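Local coordinates for capsular polysaccharide export system protein KpsC (Thermosulfurimonas dismutans, PDB 6MGB), which probably transfers Kdo from CMP-Kdo in beta linkage, building the Kdo linker of the conserved glycolipid anchor of Gram-negative bacterial capsules, at residues A[163-168]-A[203-208]; A[197-202]-A[212-217]. All blocks are in the same frame, centred on the assembly; numbering follows the deposited sequence. Where two conformers were deposited one is given.

How the contacts relate
Strand 158-162 runs out just before Asp-163, where the loop 163-168 begins and leads on to helix 169-172. After helix 180-191 the chain returns in strand 196-200, beside strand 158-162 in the parallel six-stranded sheet, and passes through His-202 into the short helix 203-206. Contact 1 closes the excursion between the two strand ends by setting helix 203-206 against the loop 163-168. Contact 2 closes a much shorter one, folding 212-217 back against the end of strand 196-200 and the residues just after it. The two closures cross, since their segments alternate along the chain. Asp-163 joins them, its carboxylate receiving the backbone N-H groups of Leu-214 and Ala-215, and both contacts reach the same bound CMP.

Contact 1: residues A[163-168]-A[203-208]; sequences DQTYGD and PEVIVG. With C5P (cytidine-5'-monophosphate), chain D.
The loop 163-168 runs past the first turn of helix 203-206, with the CA atoms of Thr-165 and Val-205 6.6 Å apart, and no hydrogen bond joins the two. The methyl of Thr-165 does the touching: CG2 lies 3.9 Å from OE1 of Glu-204 and 4.2 Å from CG2 of Val-205. With OG1 between N and C (chi1 65°), the Thr-165 methyl stands anti to the carbonyl carbon, turned to the helix. A small beta-branched residue suits this spot, its methyl resting against CB of Glu-204 and the branched Val-205. The carboxylate of Glu-204 runs on to a salt bridge with Lys-210. Thr-165 also opens a type II turn closed by Asp-168 N, in which Gly-167 accepts a positive phi. Gln-164 NE2 donates to Asp-168 OD2 at 2.9 Å; the acceptor lies in the glutamine amide plane, the donor above the carboxylate plane (49° out of it). Asp-168 in turn N-caps helix 169-172 through Ser-170 N. CMP lies across both segments: its N4 donates to Asp-163 O at 2.9 Å, and Pro-203 CD packs 3.4 Å from the base carbon C2. Loops at the C-terminal strand ends holding a nucleotide are characteristic of the Rossmann-like nucleotide-binding domain of GT-B glycosyltransferases.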
ATOM      1  N   ASP A 163      -2.560 -12.699   5.332  1.00 20.29           N
ATOM      2  CA  ASP A 163      -3.532 -12.187   6.285  1.00 24.07           C
ATOM      3  C   ASP A 163      -3.352 -10.680   6.428  1.00 27.16           C
ATOM      4  O   ASP A 163      -2.294 -10.125   6.124  1.00 24.96           O
ATOM      5  CB  ASP A 163      -3.379 -12.873   7.646  1.00 27.03           C
ATOM      6  CG  ASP A 163      -4.610 -12.711   8.526  1.00 27.55           C
ATOM      7  OD1 ASP A 163      -5.687 -12.370   7.995  1.00 22.30           O
ATOM      8  OD2 ASP A 163      -4.503 -12.927   9.753  1.00 26.07           O
ATOM      9  N   GLN A 164      -4.408 -10.015   6.890  1.00 19.64           N
ATOM     10  CA  GLN A 164      -4.410  -8.568   7.042  1.00 22.13           C
ATOM     11  C   GLN A 164      -4.895  -8.207   8.441  1.00 27.41           C
ATOM     12  O   GLN A 164      -5.269  -9.074   9.239  1.00 27.53           O
ATOM     13  CB  GLN A 164      -5.273  -7.913   5.957  1.00 25.67           C
ATOM     14  CG  GLN A 164      -4.627  -7.963   4.584  1.00 24.82           C
ATOM     15  CD  GLN A 164      -5.572  -7.560   3.472  1.00 28.05           C
ATOM     16  OE1 GLN A 164      -5.960  -8.382   2.642  1.00 24.84           O
ATOM     17  NE2 GLN A 164      -5.946  -6.287   3.448  1.00 25.63           N
ATOM     18  N   THR A 165      -4.865  -6.912   8.745  1.00 29.76           N
ATOM     19  CA  THR A 165      -5.263  -6.414  10.054  1.00 31.51           C
ATOM     20  C   THR A 165      -6.748  -6.089  10.056  1.00 28.02           C
ATOM     21  O   THR A 165      -7.272  -5.510   9.099  1.00 25.90           O
ATOM     22  CB  THR A 165      -4.469  -5.161  10.432  1.00 30.33           C
ATOM     23  OG1 THR A 165      -4.794  -4.097   9.529  1.00 33.65           O
ATOM     24  CG2 THR A 165      -2.974  -5.431  10.380  1.00 30.40           C
ATOM     25  N   TYR A 166      -7.425  -6.453  11.139  1.00 27.69           N
ATOM     26  CA  TYR A 166      -8.837  -6.128  11.237  1.00 29.36           C
ATOM     27  C   TYR A 166      -9.021  -4.616  11.263  1.00 30.92           C
ATOM     28  O   TYR A 166      -8.276  -3.892  11.929  1.00 28.18           O
ATOM     29  CB  TYR A 166      -9.458  -6.761  12.481  1.00 44.57           C
ATOM     30  CG  TYR A 166     -10.955  -6.641  12.462  1.00 56.72           C
ATOM     31  CD1 TYR A 166     -11.750  -7.650  11.940  1.00 53.86           C
ATOM     32  CD2 TYR A 166     -11.574  -5.495  12.921  1.00 69.49           C
ATOM     33  CE1 TYR A 166     -13.124  -7.525  11.905  1.00 48.65           C
ATOM     34  CE2 TYR A 166     -12.943  -5.360  12.888  1.00 70.47           C
ATOM     35  CZ  TYR A 166     -13.712  -6.374  12.377  1.00 63.29           C
ATOM     36  OH  TYR A 166     -15.079  -6.228  12.356  1.00 77.56           O
ATOM     37  N   GLY A 167     -10.020  -4.141  10.523  1.00 37.49           N
ATOM     38  CA  GLY A 167     -10.244  -2.722  10.355  1.00 38.59           C
ATOM     39  C   GLY A 167      -9.560  -2.113   9.151  1.00 36.02           C
ATOM     40  O   GLY A 167      -9.715  -0.909   8.913  1.00 35.18           O
ATOM     41  N   ASP A 168      -8.812  -2.905   8.383  1.00 30.03           N
ATOM     42  CA  ASP A 168      -8.135  -2.426   7.186  1.00 28.28           C
ATOM     43  C   ASP A 168      -9.156  -1.927   6.170  1.00 22.16           C
ATOM     44  O   ASP A 168      -9.926  -2.720   5.621  1.00 24.48           O
ATOM     45  CB  ASP A 168      -7.276  -3.549   6.599  1.00 28.44           C
ATOM     46  CG  ASP A 168      -6.385  -3.084   5.467  1.00 34.58           C
ATOM     47  OD1 ASP A 168      -6.537  -1.934   5.003  1.00 30.08           O
ATOM     48  OD2 ASP A 168      -5.522  -3.881   5.043  1.00 28.77           O
ATOM     49  N   PRO A 203       2.412  -8.213  10.308  1.00 28.88           N
ATOM     50  CA  PRO A 203       3.344  -7.824  11.384  1.00 31.67           C
ATOM     51  C   PRO A 203       2.695  -7.046  12.515  1.00 37.15           C
ATOM     52  O   PRO A 203       3.078  -7.231  13.677  1.00 36.15           O
ATOM     53  CB  PRO A 203       4.401  -6.985  10.646  1.00 35.58           C
ATOM     54  CG  PRO A 203       3.790  -6.634   9.325  1.00 33.41           C
ATOM     55  CD  PRO A 203       2.897  -7.779   8.989  1.00 27.13           C
ATOM     56  N   GLU A 204       1.733  -6.169  12.215  1.00 27.83           N
ATOM     57  CA  GLU A 204       1.052  -5.435  13.278  1.00 32.14           C
ATOM     58  C   GLU A 204       0.273  -6.371  14.191  1.00 37.85           C
ATOM     59  O   GLU A 204       0.042  -6.046  15.362  1.00 34.99           O
ATOM     60  CB  GLU A 204       0.123  -4.378  12.680  1.00 34.66           C
ATOM     61  CG  GLU A 204       0.852  -3.199  12.058  1.00 35.19           C
ATOM     62  CD  GLU A 204      -0.091  -2.223  11.383  1.00 49.90           C
ATOM     63  OE1 GLU A 204      -1.274  -2.168  11.778  1.00 59.37           O
ATOM     64  OE2 GLU A 204       0.349  -1.514  10.452  1.00 45.14           O
ATOM     65  N   VAL A 205      -0.146  -7.529  13.679  1.00 32.65           N
ATOM     66  CA  VAL A 205      -0.812  -8.517  14.518  1.00 27.84           C
ATOM     67  C   VAL A 205       0.212  -9.323  15.305  1.00 33.50           C
ATOM     68  O   VAL A 205      -0.032  -9.700  16.456  1.00 33.49           O
ATOM     69  CB  VAL A 205      -1.713  -9.422  13.657  1.00 35.02           C
ATOM     70  CG1 VAL A 205      -2.268 -10.580  14.479  1.00 41.20           C
ATOM     71  CG2 VAL A 205      -2.852  -8.611  13.058  1.00 29.94           C
ATOM     72  N   ILE A 206       1.368  -9.600  14.701  1.00 31.37           N
ATOM     73  CA  ILE A 206       2.431 -10.307  15.407  1.00 27.78           C
ATOM     74  C   ILE A 206       2.849  -9.526  16.648  1.00 27.70           C
ATOM     75  O   ILE A 206       3.006 -10.092  17.736  1.00 36.06           O
ATOM     76  CB  ILE A 206       3.624 -10.555  14.464  1.00 30.77           C
ATOM     77  CG1 ILE A 206       3.214 -11.522  13.348  1.00 34.78           C
ATOM     78  CG2 ILE A 206       4.822 -11.099  15.235  1.00 44.05           C
ATOM     79  CD1 ILE A 206       4.271 -11.737  12.281  1.00 29.94           C
ATOM     80  N   VAL A 207       3.032  -8.209  16.504  1.00 36.29           N
ATOM     81  CA  VAL A 207       3.452  -7.377  17.633  1.00 37.14           C
ATOM     82  C   VAL A 207       2.310  -7.058  18.583  1.00 52.44           C
ATOM     83  O   VAL A 207       2.511  -6.292  19.536  1.00 41.27           O
ATOM     84  CB  VAL A 207       4.098  -6.061  17.152  1.00 43.09           C
ATOM     85  CG1 VAL A 207       5.386  -6.349  16.395  1.00 47.62           C
ATOM     86  CG2 VAL A 207       3.133  -5.259  16.289  1.00 45.96           C
ATOM     87  N   GLY A 208       1.121  -7.615  18.360  1.00 44.68           N
ATOM     88  CA  GLY A 208       0.028  -7.483  19.301  1.00 44.80           C
ATOM     89  C   GLY A 208      -0.701  -6.160  19.275  1.00 44.43           C
ATOM     90  O   GLY A 208      -1.492  -5.892  20.187  1.00 43.65           O
TER
HETATM   91  O3P C5P D 403      -1.489  -3.650   2.938  1.00 28.48           O
HETATM   92  P   C5P D 403      -1.051  -4.274   4.243  1.00 23.36           P
HETATM   93  O1P C5P D 403      -1.794  -5.593   4.430  1.00 25.25           O
HETATM   94  O2P C5P D 403      -1.184  -3.457   5.513  1.00 24.71           O
HETATM   95  O5' C5P D 403       0.486  -4.633   4.050  1.00 28.26           O
HETATM   96  C5' C5P D 403       1.506  -3.672   4.273  1.00 26.06           C
HETATM   97  C4' C5P D 403       2.869  -4.305   4.149  1.00 25.17           C
HETATM   98  O4' C5P D 403       3.109  -5.146   5.307  1.00 26.94           O
HETATM   99  C3' C5P D 403       3.046  -5.242   2.962  1.00 27.41           C
HETATM  100  O3' C5P D 403       3.385  -4.555   1.770  1.00 26.76           O
HETATM  101  C2' C5P D 403       4.135  -6.196   3.438  1.00 27.54           C
HETATM  102  O2' C5P D 403       5.425  -5.623   3.283  1.00 27.00           O
HETATM  103  C1' C5P D 403       3.818  -6.307   4.930  1.00 29.63           C
HETATM  104  N1  C5P D 403       2.975  -7.488   5.233  1.00 25.33           N
HETATM  105  C2  C5P D 403       3.587  -8.733   5.796  1.00 31.77           C
HETATM  106  N3  C5P D 403       2.720  -9.926   6.100  1.00 28.07           N
HETATM  107  C4  C5P D 403       1.282  -9.877   5.855  1.00 24.42           C
HETATM  108  C5  C5P D 403       0.673  -8.638   5.294  1.00 23.07           C
HETATM  109  C6  C5P D 403       1.540  -7.447   4.992  1.00 21.83           C
HETATM  110  O2  C5P D 403       4.751  -8.779   5.997  1.00 29.72           O
HETATM  111  N4  C5P D 403       0.441 -11.035   6.147  1.00 27.17           N

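Contact 2: residues A[197-202]-A[212-217]; sequences IYVKVH and GYLARM. With C5P (cytidine-5'-monophosphate), chain D.
Val-199 and Leu-214 meet at a slant, CG1 of the valine standing 3.9 Å from CD1 of the leucine and equally near its CB. The valine methyl gets there by lying anti to its own N (chi1 174°). Two residues on, Val-201 sets CG2 4.0 Å from CB of Ala-215, whose single methyl suits a place where the backbones come close, 6.3 Å between CA atoms. Beta-branched valines fit the extended chain and offer compact apolar surface. CB of Lys-200 leaves the strand away from 212-217, and the chain, bent at chi2 and chi4, brings NZ to a hydrogen bond with N3 of the cytosine (3.2 Å) and a weak, longer one with O2, while Val-201 O accepts from NZ at 2.9 Å, nearly along its C=O axis. A methionine in its place would probably leave N3 and O2 of the base without this donor and Val-201 O without its partner. The His-202 ring meets the phosphate at its edge, NE2 giving a hydrogen bond to O2P (3.0 Å), and ND1 accepts from Glu-204 N, capping helix 203-206 and fixing the ring's rotation. Strand 196-200 lies between strands 158-162 and 224-226, and Leu-214 also packs on Phe-181 and Met-184 of helix 180-191, wedged between helix and sheet.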
ATOM      1  N   ILE A 197      -0.383 -25.578   2.904  1.00 33.09           N
ATOM      2  CA  ILE A 197      -1.031 -24.277   3.013  1.00 28.42           C
ATOM      3  C   ILE A 197      -0.333 -23.491   4.113  1.00 26.77           C
ATOM      4  O   ILE A 197      -0.282 -23.936   5.266  1.00 32.31           O
ATOM      5  CB  ILE A 197      -2.534 -24.412   3.301  1.00 31.98           C
ATOM      6  CG1 ILE A 197      -3.212 -25.285   2.236  1.00 47.85           C
ATOM      7  CG2 ILE A 197      -3.189 -23.038   3.377  1.00 28.80           C
ATOM      8  CD1 ILE A 197      -3.004 -24.816   0.806  1.00 41.36           C
ATOM      9  N   TYR A 198       0.202 -22.327   3.756  1.00 27.39           N
ATOM     10  CA  TYR A 198       0.821 -21.417   4.709  1.00 25.91           C
ATOM     11  C   TYR A 198       0.026 -20.120   4.784  1.00 32.73           C
ATOM     12  O   TYR A 198      -0.437 -19.604   3.762  1.00 24.79           O
ATOM     13  CB  TYR A 198       2.270 -21.110   4.321  1.00 26.99           C
ATOM     14  CG  TYR A 198       3.210 -22.282   4.471  1.00 27.22           C
ATOM     15  CD1 TYR A 198       3.336 -23.230   3.465  1.00 31.48           C
ATOM     16  CD2 TYR A 198       3.982 -22.436   5.615  1.00 26.39           C
ATOM     17  CE1 TYR A 198       4.197 -24.302   3.597  1.00 31.83           C
ATOM     18  CE2 TYR A 198       4.845 -23.505   5.756  1.00 31.64           C
ATOM     19  CZ  TYR A 198       4.951 -24.433   4.742  1.00 32.51           C
ATOM     20  OH  TYR A 198       5.808 -25.502   4.876  1.00 44.30           O
ATOM     21  N   VAL A 199      -0.125 -19.604   6.001  1.00 30.62           N
ATOM     22  CA  VAL A 199      -0.775 -18.325   6.259  1.00 26.26           C
ATOM     23  C   VAL A 199       0.241 -17.414   6.931  1.00 24.40           C
ATOM     24  O   VAL A 199       0.819 -17.779   7.962  1.00 31.79           O
ATOM     25  CB  VAL A 199      -2.026 -18.489   7.144  1.00 30.61           C
ATOM     26  CG1 VAL A 199      -2.611 -17.130   7.518  1.00 43.24           C
ATOM     27  CG2 VAL A 199      -3.069 -19.344   6.444  1.00 30.57           C
ATOM     28  N   LYS A 200       0.449 -16.230   6.360  1.00 24.26           N
ATOM     29  CA  LYS A 200       1.382 -15.253   6.913  1.00 23.89           C
ATOM     30  C   LYS A 200       0.585 -14.207   7.683  1.00 24.35           C
ATOM     31  O   LYS A 200      -0.202 -13.457   7.096  1.00 22.44           O
ATOM     32  CB  LYS A 200       2.225 -14.607   5.817  1.00 27.80           C
ATOM     33  CG  LYS A 200       3.159 -13.505   6.317  1.00 34.98           C
ATOM     34  CD  LYS A 200       3.973 -13.964   7.523  1.00 36.31           C
ATOM     35  CE  LYS A 200       5.069 -12.977   7.888  1.00 51.27           C
ATOM     36  NZ  LYS A 200       4.555 -11.590   8.057  1.00 37.15           N
ATOM     37  N   VAL A 201       0.794 -14.161   9.000  1.00 24.34           N
ATOM     38  CA  VAL A 201       0.130 -13.172   9.837  1.00 25.74           C
ATOM     39  C   VAL A 201       0.773 -11.806   9.629  1.00 23.75           C
ATOM     40  O   VAL A 201       1.984 -11.687   9.399  1.00 24.95           O
ATOM     41  CB  VAL A 201       0.192 -13.602  11.315  1.00 25.76           C
ATOM     42  CG1 VAL A 201      -0.379 -12.523  12.224  1.00 22.83           C
ATOM     43  CG2 VAL A 201      -0.559 -14.914  11.514  1.00 25.11           C
ATOM     44  N   HIS A 202      -0.048 -10.764   9.723  1.00 22.44           N
ATOM     45  CA  HIS A 202       0.419  -9.407   9.476  1.00 25.98           C
ATOM     46  C   HIS A 202       1.339  -8.954  10.612  1.00 26.72           C
ATOM     47  O   HIS A 202       1.087  -9.274  11.777  1.00 27.76           O
ATOM     48  CB  HIS A 202      -0.782  -8.467   9.354  1.00 24.85           C
ATOM     49  CG  HIS A 202      -0.450  -7.109   8.817  1.00 26.39           C
ATOM     50  ND1 HIS A 202       0.166  -6.139   9.576  1.00 27.95           N
ATOM     51  CD2 HIS A 202      -0.676  -6.551   7.604  1.00 25.81           C
ATOM     52  CE1 HIS A 202       0.319  -5.046   8.850  1.00 27.54           C
ATOM     53  NE2 HIS A 202      -0.183  -5.269   7.650  1.00 30.91           N
ATOM     54  N   GLY A 212      -6.112 -10.061  13.533  1.00 25.06           N
ATOM     55  CA  GLY A 212      -6.116 -10.467  12.144  1.00 28.25           C
ATOM     56  C   GLY A 212      -7.396 -11.194  11.769  1.00 37.55           C
ATOM     57  O   GLY A 212      -8.198 -11.591  12.611  1.00 50.49           O
ATOM     58  N   TYR A 213      -7.579 -11.361  10.460  1.00 25.64           N
ATOM     59  CA  TYR A 213      -8.731 -12.101   9.961  1.00 23.85           C
ATOM     60  C   TYR A 213      -8.484 -13.604  10.043  1.00 26.43           C
ATOM     61  O   TYR A 213      -9.172 -14.320  10.778  1.00 32.28           O
ATOM     62  CB  TYR A 213      -9.042 -11.686   8.521  1.00 29.88           C
ATOM     63  CG  TYR A 213      -9.409 -10.228   8.351  1.00 29.00           C
ATOM     64  CD1 TYR A 213     -10.719  -9.796   8.526  1.00 36.48           C
ATOM     65  CD2 TYR A 213      -8.452  -9.286   7.996  1.00 28.22           C
ATOM     66  CE1 TYR A 213     -11.061  -8.464   8.364  1.00 33.80           C
ATOM     67  CE2 TYR A 213      -8.785  -7.953   7.831  1.00 26.29           C
ATOM     68  CZ  TYR A 213     -10.089  -7.547   8.015  1.00 27.57           C
ATOM     69  OH  TYR A 213     -10.420  -6.221   7.848  1.00 27.95           O
ATOM     70  N   LEU A 214      -7.495 -14.097   9.294  1.00 26.49           N
ATOM     71  CA  LEU A 214      -7.179 -15.520   9.322  1.00 25.78           C
ATOM     72  C   LEU A 214      -6.528 -15.924  10.638  1.00 28.28           C
ATOM     73  O   LEU A 214      -6.673 -17.072  11.071  1.00 32.69           O
ATOM     74  CB  LEU A 214      -6.262 -15.875   8.152  1.00 26.42           C
ATOM     75  CG  LEU A 214      -6.844 -15.669   6.752  1.00 28.59           C
ATOM     76  CD1 LEU A 214      -5.754 -15.796   5.701  1.00 27.89           C
ATOM     77  CD2 LEU A 214      -7.960 -16.666   6.487  1.00 35.89           C
ATOM     78  N   ALA A 215      -5.821 -14.998  11.289  1.00 25.50           N
ATOM     79  CA  ALA A 215      -5.115 -15.333  12.520  1.00 32.37           C
ATOM     80  C   ALA A 215      -6.078 -15.721  13.636  1.00 34.67           C
ATOM     81  O   ALA A 215      -5.700 -16.477  14.538  1.00 33.63           O
ATOM     82  CB  ALA A 215      -4.243 -14.156  12.956  1.00 28.62           C
ATOM     83  N   ARG A 216      -7.315 -15.223  13.594  1.00 39.47           N
ATOM     84  CA  ARG A 216      -8.312 -15.532  14.613  1.00 49.15           C
ATOM     85  C   ARG A 216      -9.130 -16.777  14.295  1.00 50.94           C
ATOM     86  O   ARG A 216      -9.844 -17.268  15.174  1.00 48.99           O
ATOM     87  CB  ARG A 216      -9.275 -14.356  14.796  1.00 53.13           C
ATOM     88  CG  ARG A 216      -8.591 -13.038  15.096  1.00 65.05           C
ATOM     89  CD  ARG A 216      -7.942 -12.982  16.462  1.00 73.55           C
ATOM     90  NE  ARG A 216      -8.900 -12.991  17.566  1.00 72.30           N
ATOM     91  CZ  ARG A 216      -8.574 -12.732  18.826  1.00 78.65           C
ATOM     92  NH1 ARG A 216      -7.319 -12.443  19.118  1.00 76.91           N
ATOM     93  NH2 ARG A 216      -9.490 -12.769  19.790  1.00 78.91           N
ATOM     94  N   MET A 217      -9.055 -17.289  13.072  1.00 48.10           N
ATOM     95  CA  MET A 217      -9.831 -18.458  12.696  0.51 54.03           C
ATOM     96  C   MET A 217      -9.193 -19.731  13.243  1.00 50.69           C
ATOM     97  O   MET A 217      -7.991 -19.791  13.515  1.00 47.53           O
ATOM     98  CB  MET A 217      -9.947 -18.568  11.177  0.51 52.87           C
ATOM     99  CG  MET A 217     -10.636 -17.399  10.505  0.51 56.26           C
ATOM    100  SD  MET A 217     -10.794 -17.674   8.731  0.51 51.99           S
ATOM    101  CE  MET A 217     -11.385 -16.075   8.194  0.51 49.18           C
TER
HETATM  102  O3P C5P D 403      -1.489  -3.650   2.938  1.00 28.48           O
HETATM  103  P   C5P D 403      -1.051  -4.274   4.243  1.00 23.36           P
HETATM  104  O1P C5P D 403      -1.794  -5.593   4.430  1.00 25.25           O
HETATM  105  O2P C5P D 403      -1.184  -3.457   5.513  1.00 24.71           O
HETATM  106  O5' C5P D 403       0.486  -4.633   4.050  1.00 28.26           O
HETATM  107  C5' C5P D 403       1.506  -3.672   4.273  1.00 26.06           C
HETATM  108  C4' C5P D 403       2.869  -4.305   4.149  1.00 25.17           C
HETATM  109  O4' C5P D 403       3.109  -5.146   5.307  1.00 26.94           O
HETATM  110  C3' C5P D 403       3.046  -5.242   2.962  1.00 27.41           C
HETATM  111  O3' C5P D 403       3.385  -4.555   1.770  1.00 26.76           O
HETATM  112  C2' C5P D 403       4.135  -6.196   3.438  1.00 27.54           C
HETATM  113  O2' C5P D 403       5.425  -5.623   3.283  1.00 27.00           O
HETATM  114  C1' C5P D 403       3.818  -6.307   4.930  1.00 29.63           C
HETATM  115  N1  C5P D 403       2.975  -7.488   5.233  1.00 25.33           N
HETATM  116  C2  C5P D 403       3.587  -8.733   5.796  1.00 31.77           C
HETATM  117  N3  C5P D 403       2.720  -9.926   6.100  1.00 28.07           N
HETATM  118  C4  C5P D 403       1.282  -9.877   5.855  1.00 24.42           C
HETATM  119  C5  C5P D 403       0.673  -8.638   5.294  1.00 23.07           C
HETATM  120  C6  C5P D 403       1.540  -7.447   4.992  1.00 21.83           C
HETATM  121  O2  C5P D 403       4.751  -8.779   5.997  1.00 29.72           O
HETATM  122  N4  C5P D 403       0.441 -11.035   6.147  1.00 27.17           N